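PDB 3DLJ: beta-Ala-His dipeptidase from Homo sapiens, which hydrolyses Xaa-His dipeptides, above all carnosine and anserine, as a secreted, homodimeric, zinc-dependent peptidase of the M20A family. Local coordinates for residues Leu355-Thr369 with Met385-Ile397. Sequence-based numbering, arbitrary orientation.
Sequences LVPHMNVSAVEKQVT and MVVSMTLGLHPWI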
loop_
_atom_site.group_PDB
_atom_site.type_symbol
_atom_site.label_atom_id
_atom_site.label_comp_id
_atom_site.label_asym_id
_atom_site.label_seq_id
_atom_site.Cartn_x
_atom_site.Cartn_y
_atom_site.Cartn_z
ATOM N N LEU A 355 1.477 13.807 -3.521
ATOM C CA LEU A 355 2.512 14.816 -3.572
ATOM C C LEU A 355 3.756 14.294 -4.267
ATOM O O LEU A 355 4.065 13.113 -4.190
ATOM C CB LEU A 355 2.838 15.326 -2.178
ATOM C CG LEU A 355 1.662 15.694 -1.264
ATOM C CD1 LEU A 355 2.203 16.203 0.084
ATOM C CD2 LEU A 355 0.810 16.756 -1.887
ATOM N N VAL A 356 4.447 15.196 -4.959
ATOM C CA VAL A 356 5.649 14.870 -5.705
ATOM C C VAL A 356 6.734 15.926 -5.384
ATOM O O VAL A 356 6.423 17.002 -4.875
ATOM C CB VAL A 356 5.372 14.817 -7.245
ATOM C CG1 VAL A 356 4.307 13.781 -7.561
ATOM C CG2 VAL A 356 4.968 16.200 -7.785
ATOM N N PRO A 357 8.010 15.602 -5.636
ATOM C CA PRO A 357 9.065 16.612 -5.552
ATOM C C PRO A 357 8.753 17.851 -6.406
ATOM O O PRO A 357 8.315 17.696 -7.546
ATOM C CB PRO A 357 10.295 15.884 -6.104
ATOM C CG PRO A 357 10.018 14.443 -5.927
ATOM C CD PRO A 357 8.538 14.254 -5.945
ATOM N N HIS A 358 8.956 19.064 -5.880
ATOM C CA HIS A 358 9.431 19.315 -4.517
ATOM C C HIS A 358 8.372 19.921 -3.588
ATOM O O HIS A 358 8.653 20.887 -2.893
ATOM C CB HIS A 358 10.653 20.243 -4.548
ATOM C CG HIS A 358 11.943 19.521 -4.749
ATOM N ND1 HIS A 358 12.994 20.056 -5.464
ATOM C CD2 HIS A 358 12.343 18.287 -4.349
ATOM C CE1 HIS A 358 13.992 19.186 -5.487
ATOM N NE2 HIS A 358 13.620 18.104 -4.821
ATOM N N MET A 359 7.169 19.347 -3.564
ATOM C CA MET A 359 6.055 19.933 -2.796
ATOM C C MET A 359 6.208 19.856 -1.256
ATOM O O MET A 359 6.525 18.811 -0.701
ATOM C CB MET A 359 4.712 19.312 -3.237
ATOM C CG MET A 359 4.416 19.434 -4.748
ATOM S SD MET A 359 2.986 18.478 -5.316
ATOM C CE MET A 359 1.634 19.548 -4.774
ATOM N N ASN A 360 5.926 20.967 -0.586
ATOM C CA ASN A 360 5.867 21.019 0.875
ATOM C C ASN A 360 4.461 20.706 1.460
ATOM O O ASN A 360 3.481 21.383 1.142
ATOM C CB ASN A 360 6.348 22.391 1.355
ATOM C CG ASN A 360 6.482 22.464 2.866
ATOM O OD1 ASN A 360 5.596 22.978 3.553
ATOM N ND2 ASN A 360 7.587 21.922 3.396
ATOM N N VAL A 361 4.397 19.695 2.330
ATOM C CA VAL A 361 3.171 19.315 3.041
ATOM C C VAL A 361 2.489 20.492 3.767
ATOM O O VAL A 361 1.270 20.669 3.680
ATOM C CB VAL A 361 3.436 18.147 4.051
ATOM C CG1 VAL A 361 2.199 17.839 4.859
ATOM C CG2 VAL A 361 3.877 16.886 3.334
ATOM N N SER A 362 3.267 21.295 4.482
ATOM C CA SER A 362 2.699 22.388 5.257
ATOM C C SER A 362 2.142 23.467 4.355
ATOM O O SER A 362 1.138 24.086 4.708
ATOM C CB SER A 362 3.735 22.987 6.241
ATOM O OG SER A 362 4.178 21.974 7.132
ATOM N N ALA A 363 2.812 23.716 3.220
ATOM C CA ALA A 363 2.319 24.689 2.229
ATOM C C ALA A 363 1.025 24.203 1.573
ATOM O O ALA A 363 0.064 24.965 1.444
ATOM C CB ALA A 363 3.391 25.016 1.173
ATOM N N VAL A 364 1.003 22.934 1.181
ATOM C CA VAL A 364 -0.188 22.293 0.605
ATOM C C VAL A 364 -1.358 22.392 1.582
ATOM O O VAL A 364 -2.454 22.796 1.198
ATOM C CB VAL A 364 0.108 20.831 0.172
ATOM C CG1 VAL A 364 -1.161 20.087 -0.229
ATOM C CG2 VAL A 364 1.136 20.809 -0.975
ATOM N N GLU A 365 -1.121 22.066 2.852
ATOM C CA GLU A 365 -2.152 22.219 3.880
ATOM C C GLU A 365 -2.683 23.666 3.923
ATOM O O GLU A 365 -3.911 23.889 3.888
ATOM C CB GLU A 365 -1.632 21.756 5.242
ATOM C CG GLU A 365 -2.501 22.128 6.433
ATOM C CD GLU A 365 -1.960 21.586 7.760
ATOM O OE1 GLU A 365 -0.750 21.782 8.067
ATOM O OE2 GLU A 365 -2.757 20.977 8.514
ATOM N N LYS A 366 -1.775 24.644 3.966
ATOM C CA LYS A 366 -2.177 26.064 3.964
ATOM C C LYS A 366 -2.963 26.437 2.713
ATOM O O LYS A 366 -4.004 27.075 2.805
ATOM C CB LYS A 366 -0.974 27.001 4.090
ATOM C CG LYS A 366 -0.750 27.556 5.470
ATOM N N GLN A 367 -2.441 26.076 1.545
ATOM C CA GLN A 367 -3.098 26.407 0.270
ATOM C C GLN A 367 -4.501 25.837 0.135
ATOM O O GLN A 367 -5.412 26.546 -0.262
ATOM C CB GLN A 367 -2.235 25.981 -0.915
ATOM C CG GLN A 367 -0.960 26.806 -0.997
ATOM C CD GLN A 367 0.123 26.174 -1.864
ATOM O OE1 GLN A 367 0.182 24.954 -2.061
ATOM N NE2 GLN A 367 0.992 27.013 -2.374
ATOM N N VAL A 368 -4.672 24.561 0.461
ATOM C CA VAL A 368 -5.996 23.907 0.356
ATOM C C VAL A 368 -6.996 24.541 1.309
ATOM O O VAL A 368 -8.152 24.781 0.948
ATOM C CB VAL A 368 -5.906 22.374 0.587
ATOM C CG1 VAL A 368 -7.279 21.743 0.567
ATOM C CG2 VAL A 368 -5.006 21.737 -0.473
ATOM N N THR A 369 -6.532 24.853 2.515
ATOM C CA THR A 369 -7.384 25.445 3.528
ATOM C C THR A 369 -7.863 26.799 3.069
ATOM O O THR A 369 -9.072 27.010 3.023
ATOM C CB THR A 369 -6.689 25.492 4.893
ATOM O OG1 THR A 369 -6.276 24.162 5.202
ATOM C CG2 THR A 369 -7.647 25.974 5.978
ATOM N N MET A 385 -17.674 25.620 8.582
ATOM C CA MET A 385 -16.804 24.698 7.887
ATOM C C MET A 385 -15.522 24.455 8.658
ATOM O O MET A 385 -14.871 25.384 9.110
ATOM C CB MET A 385 -16.487 25.167 6.480
ATOM C CG MET A 385 -15.525 24.219 5.763
ATOM S SD MET A 385 -14.821 24.987 4.315
ATOM C CE MET A 385 -13.770 26.233 5.046
ATOM N N VAL A 386 -15.162 23.187 8.794
ATOM C CA VAL A 386 -13.854 22.823 9.310
ATOM C C VAL A 386 -13.068 21.966 8.296
ATOM O O VAL A 386 -13.493 20.864 7.930
ATOM C CB VAL A 386 -13.964 22.072 10.654
ATOM C CG1 VAL A 386 -12.564 21.808 11.236
ATOM C CG2 VAL A 386 -14.820 22.866 11.634
ATOM N N VAL A 387 -11.934 22.491 7.846
ATOM C CA VAL A 387 -10.977 21.731 7.070
ATOM C C VAL A 387 -9.949 21.124 8.014
ATOM O O VAL A 387 -9.419 21.815 8.876
ATOM C CB VAL A 387 -10.213 22.625 6.055
ATOM C CG1 VAL A 387 -9.267 21.783 5.223
ATOM C CG2 VAL A 387 -11.177 23.360 5.157
ATOM N N SER A 388 -9.660 19.834 7.854
ATOM C CA SER A 388 -8.505 19.267 8.525
ATOM C C SER A 388 -7.711 18.319 7.644
ATOM O O SER A 388 -8.261 17.434 6.991
ATOM C CB SER A 388 -8.857 18.658 9.887
ATOM O OG SER A 388 -9.669 17.521 9.774
ATOM N N MET A 389 -6.406 18.549 7.592
ATOM C CA MET A 389 -5.503 17.623 6.937
ATOM C C MET A 389 -5.061 16.591 7.967
ATOM O O MET A 389 -4.352 16.891 8.919
ATOM C CB MET A 389 -4.311 18.337 6.319
ATOM C CG MET A 389 -3.540 17.446 5.367
ATOM S SD MET A 389 -1.996 18.188 4.861
ATOM C CE MET A 389 -1.029 17.948 6.357
ATOM N N THR A 390 -5.519 15.368 7.763
ATOM C CA THR A 390 -5.417 14.338 8.774
ATOM C C THR A 390 -4.163 13.527 8.537
ATOM O O THR A 390 -3.665 12.868 9.442
ATOM C CB THR A 390 -6.697 13.445 8.797
ATOM O OG1 THR A 390 -7.082 13.111 7.454
ATOM C CG2 THR A 390 -7.882 14.212 9.444
ATOM N N LEU A 391 -3.629 13.614 7.326
ATOM C CA LEU A 391 -2.483 12.811 6.929
ATOM C C LEU A 391 -1.665 13.604 5.915
ATOM O O LEU A 391 -2.232 14.168 4.978
ATOM C CB LEU A 391 -2.993 11.508 6.343
ATOM C CG LEU A 391 -2.200 10.565 5.470
ATOM C CD1 LEU A 391 -0.937 10.215 6.158
ATOM C CD2 LEU A 391 -3.059 9.321 5.292
ATOM N N GLY A 392 -0.346 13.650 6.122
ATOM C CA GLY A 392 0.558 14.443 5.301
ATOM C C GLY A 392 1.945 13.842 5.224
ATOM O O GLY A 392 2.724 13.929 6.162
ATOM N N LEU A 393 2.248 13.192 4.111
ATOM C CA LEU A 393 3.518 12.485 3.975
ATOM C C LEU A 393 4.272 12.958 2.755
ATOM O O LEU A 393 3.689 13.149 1.690
ATOM C CB LEU A 393 3.294 10.974 3.901
ATOM C CG LEU A 393 2.356 10.321 4.935
ATOM C CD1 LEU A 393 2.272 8.836 4.690
ATOM C CD2 LEU A 393 2.728 10.588 6.420
ATOM N N HIS A 394 5.571 13.147 2.921
ATOM C CA HIS A 394 6.444 13.502 1.820
ATOM C C HIS A 394 6.710 12.299 0.914
ATOM O O HIS A 394 6.583 11.152 1.346
ATOM C CB HIS A 394 7.754 14.102 2.351
ATOM C CG HIS A 394 7.612 15.498 2.872
ATOM N ND1 HIS A 394 7.553 16.598 2.040
ATOM C CD2 HIS A 394 7.495 15.972 4.137
ATOM C CE1 HIS A 394 7.422 17.694 2.773
ATOM N NE2 HIS A 394 7.385 17.341 4.049
ATOM N N PRO A 395 7.050 12.556 -0.363
ATOM C CA PRO A 395 7.441 11.463 -1.257
ATOM C C PRO A 395 8.785 10.846 -0.891
ATOM O O PRO A 395 9.583 11.438 -0.158
ATOM C CB PRO A 395 7.503 12.130 -2.632
ATOM C CG PRO A 395 7.604 13.539 -2.381
ATOM C CD PRO A 395 7.042 13.859 -1.052
ATOM N N TRP A 396 9.022 9.652 -1.398
ATOM C CA TRP A 396 10.219 8.921 -1.096
ATOM C C TRP A 396 10.868 8.515 -2.409
ATOM O O TRP A 396 10.182 8.186 -3.381
ATOM C CB TRP A 396 9.872 7.705 -0.237
ATOM C CG TRP A 396 10.980 6.649 -0.098
ATOM C CD1 TRP A 396 11.918 6.557 0.903
ATOM C CD2 TRP A 396 11.224 5.538 -0.971
ATOM N NE1 TRP A 396 12.731 5.470 0.697
ATOM C CE2 TRP A 396 12.329 4.827 -0.447
ATOM C CE3 TRP A 396 10.619 5.077 -2.147
ATOM C CZ2 TRP A 396 12.839 3.665 -1.065
ATOM C CZ3 TRP A 396 11.121 3.927 -2.755
ATOM C CH2 TRP A 396 12.220 3.234 -2.214
ATOM N N ILE A 397 12.198 8.559 -2.413
ATOM C CA ILE A 397 13.039 8.129 -3.527
ATOM C C ILE A 397 14.228 7.337 -2.992
ATOM O O ILE A 397 14.876 7.756 -2.020
ATOM C CB ILE A 397 13.574 9.340 -4.334
ATOM C CG1 ILE A 397 14.112 8.899 -5.699
ATOM C CG2 ILE A 397 14.628 10.116 -3.531
ATOM C CD1 ILE A 397 13.074 8.978 -6.814
HETATM O O HOH W 1 -5.383 21.013 8.778
#
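Helix 361-369 runs roughly antiparallel to strand 385-393, their axes 9.1 Å apart at 138°; by CA, Val-361, Glu-365 and Thr-369 lie nearest Gly-392, Met-389 and Val-387. Val-361 splits its methyls. CG1, anti to the backbone N (chi1 175°), meets Met-389 CE at 3.6 Å and packs against Gly-392 CA, where the absence of a side chain lets the methyl approach. CG2 sits over the centre of one face of the His-394 ring, a CH-pi contact 3.6 Å from the centroid. Met-389 turns at chi3, bringing SD 3.6 Å from Glu-365 CB, and also touches Phe-227 of strand 216-232. The extended Glu-365 side chain ends at a water that donates to OE2 (2.6 Å) and accepts from Met-389 N (2.9 Å). In the loop before the helix, Pro-357 lies alongside Pro-395 in the opposite sense, CD to CG 3.8 Å. Asn-360 caps the helix, its OD1 taking Ala-363 N on an in-plane lone pair at 2.9 Å. The helix belongs to a beta-alpha-beta crossover linking parallel strands 346-355 and 384-397, with strand 216-232 between them, consistent with the dimerisation (lid) domain of M20 peptidases. Apolar and CH-pi contacts carry most of the join; a single water provides the polar link.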